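Local structure of putative immunoglobulin-blocking virulence protein (Mycoplasma mycoides subsp. capri, 7ADK) at residues 447-452 with 469-474; 386-391 with 440-445. The protein probably acts as a virulence factor that interferes with host immunoglobulin. All coordinates share one frame; numbering follows the deposited sequence.

Contact 1 (447-452 with 469-474); sequences TSYRIK and ALPKDI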
loop_
_atom_site.group_PDB
_atom_site.type_symbol
_atom_site.label_atom_id
_atom_site.label_comp_id
_atom_site.label_asym_id
_atom_site.label_seq_id
_atom_site.Cartn_x
_atom_site.Cartn_y
_atom_site.Cartn_z
ATOM N N THR A 447 -36.269 -13.646 9.205
ATOM C CA THR A 447 -36.509 -12.223 8.913
ATOM C C THR A 447 -35.241 -11.532 8.404
ATOM O O THR A 447 -35.312 -10.668 7.547
ATOM C CB THR A 447 -37.070 -11.511 10.153
ATOM O OG1 THR A 447 -38.318 -12.072 10.477
ATOM C CG2 THR A 447 -37.330 -10.025 9.976
ATOM N N SER A 448 -34.064 -11.913 8.884
ATOM C CA SER A 448 -32.803 -11.379 8.387
ATOM C C SER A 448 -31.784 -12.481 8.177
ATOM O O SER A 448 -31.447 -13.199 9.109
ATOM C CB SER A 448 -32.277 -10.329 9.355
ATOM O OG SER A 448 -30.969 -9.942 9.011
ATOM N N TYR A 449 -31.208 -12.544 6.995
ATOM C CA TYR A 449 -29.954 -13.246 6.757
ATOM C C TYR A 449 -28.826 -12.222 6.852
ATOM O O TYR A 449 -28.927 -11.166 6.235
ATOM C CB TYR A 449 -29.979 -13.916 5.388
ATOM C CG TYR A 449 -31.034 -14.974 5.207
ATOM C CD1 TYR A 449 -30.781 -16.293 5.608
ATOM C CD2 TYR A 449 -32.273 -14.633 4.645
ATOM C CE1 TYR A 449 -31.763 -17.279 5.443
ATOM C CE2 TYR A 449 -33.263 -15.613 4.490
ATOM C CZ TYR A 449 -33.006 -16.933 4.888
ATOM O OH TYR A 449 -33.958 -17.876 4.713
ATOM N N ARG A 450 -27.770 -12.511 7.621
ATOM C CA ARG A 450 -26.545 -11.701 7.730
ATOM C C ARG A 450 -25.358 -12.545 7.275
ATOM O O ARG A 450 -25.027 -13.523 7.934
ATOM C CB ARG A 450 -26.302 -11.206 9.170
ATOM C CG ARG A 450 -27.509 -10.621 9.922
ATOM C CD ARG A 450 -27.086 -10.163 11.327
ATOM N NE ARG A 450 -26.425 -8.863 11.255
ATOM C CZ ARG A 450 -25.466 -8.338 11.979
ATOM N NH1 ARG A 450 -25.171 -7.117 11.705
ATOM N NH2 ARG A 450 -24.825 -8.948 12.927
ATOM N N ILE A 451 -24.718 -12.187 6.165
ATOM C CA ILE A 451 -23.552 -12.889 5.631
ATOM C C ILE A 451 -22.325 -12.024 5.920
ATOM O O ILE A 451 -22.215 -10.932 5.371
ATOM C CB ILE A 451 -23.717 -13.189 4.127
ATOM C CG1 ILE A 451 -25.084 -13.762 3.692
ATOM C CG2 ILE A 451 -22.584 -14.101 3.660
ATOM C CD1 ILE A 451 -25.491 -15.104 4.281
ATOM N N LYS A 452 -21.417 -12.480 6.782
ATOM C CA LYS A 452 -20.314 -11.678 7.326
ATOM C C LYS A 452 -18.968 -12.103 6.773
ATOM O O LYS A 452 -18.720 -13.288 6.624
ATOM C CB LYS A 452 -20.292 -11.717 8.856
ATOM C CG LYS A 452 -21.487 -11.035 9.510
ATOM C CD LYS A 452 -21.531 -11.238 11.017
ATOM C CE LYS A 452 -20.419 -10.590 11.808
ATOM N NZ LYS A 452 -20.518 -9.169 11.938
ATOM N N ALA A 469 -29.666 -19.678 -3.395
ATOM C CA ALA A 469 -30.371 -20.662 -2.569
ATOM C C ALA A 469 -31.330 -20.038 -1.545
ATOM O O ALA A 469 -32.230 -20.717 -1.058
ATOM C CB ALA A 469 -29.336 -21.526 -1.862
ATOM N N LEU A 470 -31.144 -18.763 -1.194
ATOM C CA LEU A 470 -32.028 -18.001 -0.310
ATOM C C LEU A 470 -33.453 -17.907 -0.894
ATOM O O LEU A 470 -33.616 -18.028 -2.108
ATOM C CB LEU A 470 -31.435 -16.602 -0.066
ATOM C CG LEU A 470 -30.159 -16.555 0.785
ATOM C CD1 LEU A 470 -29.574 -15.155 0.756
ATOM C CD2 LEU A 470 -30.465 -16.888 2.234
ATOM N N PRO A 471 -34.497 -17.698 -0.071
ATOM C CA PRO A 471 -35.878 -17.596 -0.545
ATOM C C PRO A 471 -36.097 -16.557 -1.656
ATOM O O PRO A 471 -35.399 -15.553 -1.731
ATOM C CB PRO A 471 -36.709 -17.251 0.684
ATOM C CG PRO A 471 -35.886 -17.758 1.856
ATOM C CD PRO A 471 -34.449 -17.614 1.378
ATOM N N LYS A 472 -37.117 -16.754 -2.496
ATOM C CA LYS A 472 -37.525 -15.791 -3.542
ATOM C C LYS A 472 -38.097 -14.479 -2.978
ATOM O O LYS A 472 -38.215 -13.481 -3.684
ATOM C CB LYS A 472 -38.501 -16.501 -4.498
ATOM C CG LYS A 472 -38.677 -15.736 -5.815
ATOM C CD LYS A 472 -39.430 -16.476 -6.924
ATOM C CE LYS A 472 -40.890 -16.762 -6.576
ATOM N NZ LYS A 472 -41.741 -16.872 -7.748
ATOM N N ASP A 473 -38.459 -14.502 -1.703
ATOM C CA ASP A 473 -39.114 -13.453 -0.932
ATOM C C ASP A 473 -38.469 -13.329 0.461
ATOM O O ASP A 473 -38.628 -14.191 1.317
ATOM C CB ASP A 473 -40.617 -13.754 -0.858
ATOM C CG ASP A 473 -41.044 -15.222 -0.677
ATOM O OD1 ASP A 473 -42.216 -15.513 -0.898
ATOM O OD2 ASP A 473 -40.250 -16.114 -0.328
ATOM N N ILE A 474 -37.710 -12.265 0.697
ATOM C CA ILE A 474 -36.852 -12.060 1.878
ATOM C C ILE A 474 -37.161 -10.719 2.545
ATOM O O ILE A 474 -37.186 -9.694 1.879
ATOM C CB ILE A 474 -35.356 -12.103 1.493
ATOM C CG1 ILE A 474 -34.979 -13.389 0.749
ATOM C CG2 ILE A 474 -34.464 -11.905 2.712
ATOM C CD1 ILE A 474 -33.531 -13.422 0.284
#
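The phenol ring of Tyr449 takes the CD2 methyl of Leu470 on one face and the CG2 methyl of Ile474 at its edge, near the ring plane, while Pro471 meets its hydroxyl end obliquely. The contact belongs to a beta-alpha-beta unit, in which strand 448-454 leads through helix 464-467 to the parallel, neighbouring strand 473-481. Leu470 CD2 stands 3.4 Å from the centroid of the Tyr449 ring and 9° off its normal, a CH-pi contact aimed at the middle of the face. The two side chains slide past each other in opposite directions, and CD2 is the leucine atom that meets the ring. At the ring edge, Ile474 crosses the tyrosine at about a right angle, its CG2 4.0 Å from Tyr449 CD2. That methyl lies anti to the isoleucine backbone N, with CG1 anti to the carbonyl carbon (chi1 -55°). No hydrogen bond joins the two segments, and the ring also packs on Leu477 of strand 473-481. Leu470 in turn packs on Ile436 of helix 426-442. At the far end of the ring, Tyr449 OH rests against the pyrrolidine, 3.4 Å from Pro471 CD.

Contact 2 (386-391 with 440-445); sequences KKYNFK and QKDGEQ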
loop_
_atom_site.group_PDB
_atom_site.type_symbol
_atom_site.label_atom_id
_atom_site.label_comp_id
_atom_site.label_asym_id
_atom_site.label_seq_id
_atom_site.Cartn_x
_atom_site.Cartn_y
_atom_site.Cartn_z
ATOM N N LYS A 386 -28.316 -28.090 18.076
ATOM C CA LYS A 386 -28.703 -29.442 18.472
ATOM C C LYS A 386 -29.520 -30.125 17.379
ATOM O O LYS A 386 -29.320 -31.306 17.122
ATOM C CB LYS A 386 -29.467 -29.310 19.798
ATOM C CG LYS A 386 -29.571 -30.612 20.595
ATOM C CD LYS A 386 -30.399 -30.454 21.878
ATOM C CE LYS A 386 -29.958 -29.325 22.822
ATOM N NZ LYS A 386 -28.629 -29.551 23.419
ATOM N N LYS A 387 -30.401 -29.394 16.692
ATOM C CA LYS A 387 -31.178 -29.883 15.543
ATOM C C LYS A 387 -30.310 -30.116 14.307
ATOM O O LYS A 387 -30.356 -31.195 13.731
ATOM C CB LYS A 387 -32.346 -28.926 15.262
ATOM C CG LYS A 387 -33.237 -29.409 14.109
ATOM C CD LYS A 387 -34.610 -28.734 14.074
ATOM C CE LYS A 387 -35.504 -29.230 15.213
ATOM N NZ LYS A 387 -36.871 -28.722 15.127
ATOM N N TYR A 388 -29.548 -29.107 13.900
ATOM C CA TYR A 388 -28.740 -29.074 12.682
ATOM C C TYR A 388 -27.256 -29.384 12.918
ATOM O O TYR A 388 -26.450 -29.168 12.023
ATOM C CB TYR A 388 -28.952 -27.728 11.978
ATOM C CG TYR A 388 -30.394 -27.465 11.593
ATOM C CD1 TYR A 388 -30.967 -28.209 10.546
ATOM C CD2 TYR A 388 -31.169 -26.512 12.278
ATOM C CE1 TYR A 388 -32.312 -28.020 10.198
ATOM C CE2 TYR A 388 -32.515 -26.314 11.922
ATOM C CZ TYR A 388 -33.088 -27.069 10.882
ATOM O OH TYR A 388 -34.393 -26.886 10.563
ATOM N N ASN A 389 -26.884 -29.894 14.090
ATOM C CA ASN A 389 -25.560 -30.435 14.395
ATOM C C ASN A 389 -24.394 -29.516 13.991
ATOM O O ASN A 389 -23.600 -29.852 13.113
ATOM C CB ASN A 389 -25.446 -31.863 13.824
ATOM C CG ASN A 389 -26.422 -32.831 14.461
ATOM O OD1 ASN A 389 -26.447 -33.022 15.664
ATOM N ND2 ASN A 389 -27.247 -33.475 13.692
ATOM N N PHE A 390 -24.275 -28.357 14.633
ATOM C CA PHE A 390 -23.096 -27.489 14.539
ATOM C C PHE A 390 -22.569 -27.122 15.932
ATOM O O PHE A 390 -23.327 -27.072 16.900
ATOM C CB PHE A 390 -23.386 -26.273 13.644
ATOM C CG PHE A 390 -24.525 -25.369 14.058
ATOM C CD1 PHE A 390 -25.781 -25.493 13.441
ATOM C CD2 PHE A 390 -24.319 -24.367 15.020
ATOM C CE1 PHE A 390 -26.824 -24.620 13.778
ATOM C CE2 PHE A 390 -25.363 -23.493 15.360
ATOM C CZ PHE A 390 -26.616 -23.622 14.742
ATOM N N LYS A 391 -21.261 -26.886 16.066
ATOM C CA LYS A 391 -20.645 -26.408 17.315
ATOM C C LYS A 391 -20.754 -24.885 17.413
ATOM O O LYS A 391 -20.895 -24.210 16.395
ATOM C CB LYS A 391 -19.176 -26.852 17.376
ATOM C CG LYS A 391 -19.003 -28.375 17.297
ATOM C CD LYS A 391 -17.541 -28.830 17.378
ATOM C CE LYS A 391 -16.623 -28.292 16.272
ATOM N NZ LYS A 391 -17.028 -28.713 14.914
ATOM N N GLN A 440 -35.405 -23.892 4.935
ATOM C CA GLN A 440 -36.538 -23.665 4.032
ATOM C C GLN A 440 -37.508 -24.851 3.934
ATOM O O GLN A 440 -38.711 -24.647 4.094
ATOM C CB GLN A 440 -36.048 -23.263 2.641
ATOM C CG GLN A 440 -35.671 -21.785 2.598
ATOM C CD GLN A 440 -35.023 -21.433 1.277
ATOM O OE1 GLN A 440 -35.618 -21.101 0.347
ATOM N NE2 GLN A 440 -33.791 -21.496 1.150
ATOM N N LYS A 441 -37.041 -26.088 3.707
ATOM C CA LYS A 441 -37.948 -27.251 3.635
ATOM C C LYS A 441 -38.547 -27.655 4.984
ATOM O O LYS A 441 -39.658 -28.179 5.020
ATOM C CB LYS A 441 -37.319 -28.427 2.869
ATOM C CG LYS A 441 -36.116 -29.110 3.517
ATOM C CD LYS A 441 -35.591 -30.260 2.657
ATOM C CE LYS A 441 -34.373 -30.953 3.240
ATOM N NZ LYS A 441 -33.961 -32.123 2.493
ATOM N N ASP A 442 -37.892 -27.316 6.098
ATOM C CA ASP A 442 -38.486 -27.399 7.437
ATOM C C ASP A 442 -39.495 -26.272 7.733
ATOM O O ASP A 442 -40.268 -26.358 8.677
ATOM C CB ASP A 442 -37.370 -27.446 8.488
ATOM C CG ASP A 442 -36.513 -28.714 8.414
ATOM O OD1 ASP A 442 -36.949 -29.728 7.825
ATOM O OD2 ASP A 442 -35.419 -28.717 9.015
ATOM N N GLY A 443 -39.538 -25.227 6.912
ATOM C CA GLY A 443 -40.515 -24.145 7.001
ATOM C C GLY A 443 -40.302 -23.190 8.168
ATOM O O GLY A 443 -41.202 -22.434 8.504
ATOM N N GLU A 444 -39.112 -23.161 8.761
ATOM C CA GLU A 444 -38.718 -22.113 9.704
ATOM C C GLU A 444 -38.407 -20.805 8.954
ATOM O O GLU A 444 -37.690 -20.801 7.959
ATOM C CB GLU A 444 -37.552 -22.622 10.564
ATOM C CG GLU A 444 -36.979 -21.623 11.574
ATOM C CD GLU A 444 -37.966 -21.218 12.679
ATOM O OE1 GLU A 444 -39.035 -20.652 12.370
ATOM O OE2 GLU A 444 -37.660 -21.453 13.867
ATOM N N GLN A 445 -38.982 -19.680 9.382
ATOM C CA GLN A 445 -38.970 -18.408 8.644
ATOM C C GLN A 445 -37.891 -17.482 9.201
ATOM O O GLN A 445 -37.865 -17.215 10.398
ATOM C CB GLN A 445 -40.371 -17.773 8.719
ATOM C CG GLN A 445 -40.553 -16.417 8.010
ATOM C CD GLN A 445 -40.647 -16.478 6.489
ATOM O OE1 GLN A 445 -40.356 -17.476 5.849
ATOM N NE2 GLN A 445 -41.034 -15.408 5.840
#
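Tyr388 and Asp442 reach for each other from opposite directions and meet through a hydrogen bond in which the phenol is the donor, Tyr388 OH lying 2.6 Å from Asp442 OD2. Ring and carboxylate are nearly coplanar, their planes 26° apart, and OD2 sits at the edge of the ring, near its plane. The same oxygen comes within 3.4 Å of Tyr388 CE1, so it lies beside the hydroxyl on the CE1 side. On the carboxylate, the bond uses the anti lone pair of OD2, the one turned away from the other oxygen. Both side chains start out alike, with CG anti to the carbonyl carbon (chi1 -59° in Tyr388 and -66° in Asp442), and the CB of each is directed toward the other segment. One face of the tyrosine ring is covered from within its own segment by Lys387, whose CG stands 3.8 Å above the plane, over the centre. The ammonium group of Lys387 remains apart from the acid, NZ being 6.3 Å from Asp442 OD2, and could at most lend a modest electrostatic influence.

Both partners stand at helix ends. Tyr388 is the first residue beyond helix 381-387, and Asp442 precedes Gly443, whose positive phi marks a Schellman motif closing helix 426-442. The bond therefore links the C-terminal ends of two helices. Close by, Glu444 OE2 is hydrogen-bonded to Tyr384 OH of helix 381-387. Tyr388 also packs on Leu435 and Leu439 of helix 426-442, and Arg431 of that helix binds the carbonyl oxygens of Tyr388 and Asn389, while Phe390 packs against strand 396-403.

In the fold
From the N terminus, helix 381-387 leads into strands 396-403 and 415-422 and then helix 426-442, and contact 2 closes this loop by joining the ends of the two helices. The chain next enters strand 448-454, which pairs in parallel with strand 415-422. Contact 1 then closes a shorter loop through helix 464-467 to strand 473-481. The two loops follow in series, neither nested nor crossed, and the centres of the two contacts lie about 14 Å apart. Helix 426-442 connects them directly: Gln440 NE2, in the 440-445 segment, probably hydrogen-bonds Ala469 O in the 469-474 segment, tying the helix end to the approach to strand 473-481.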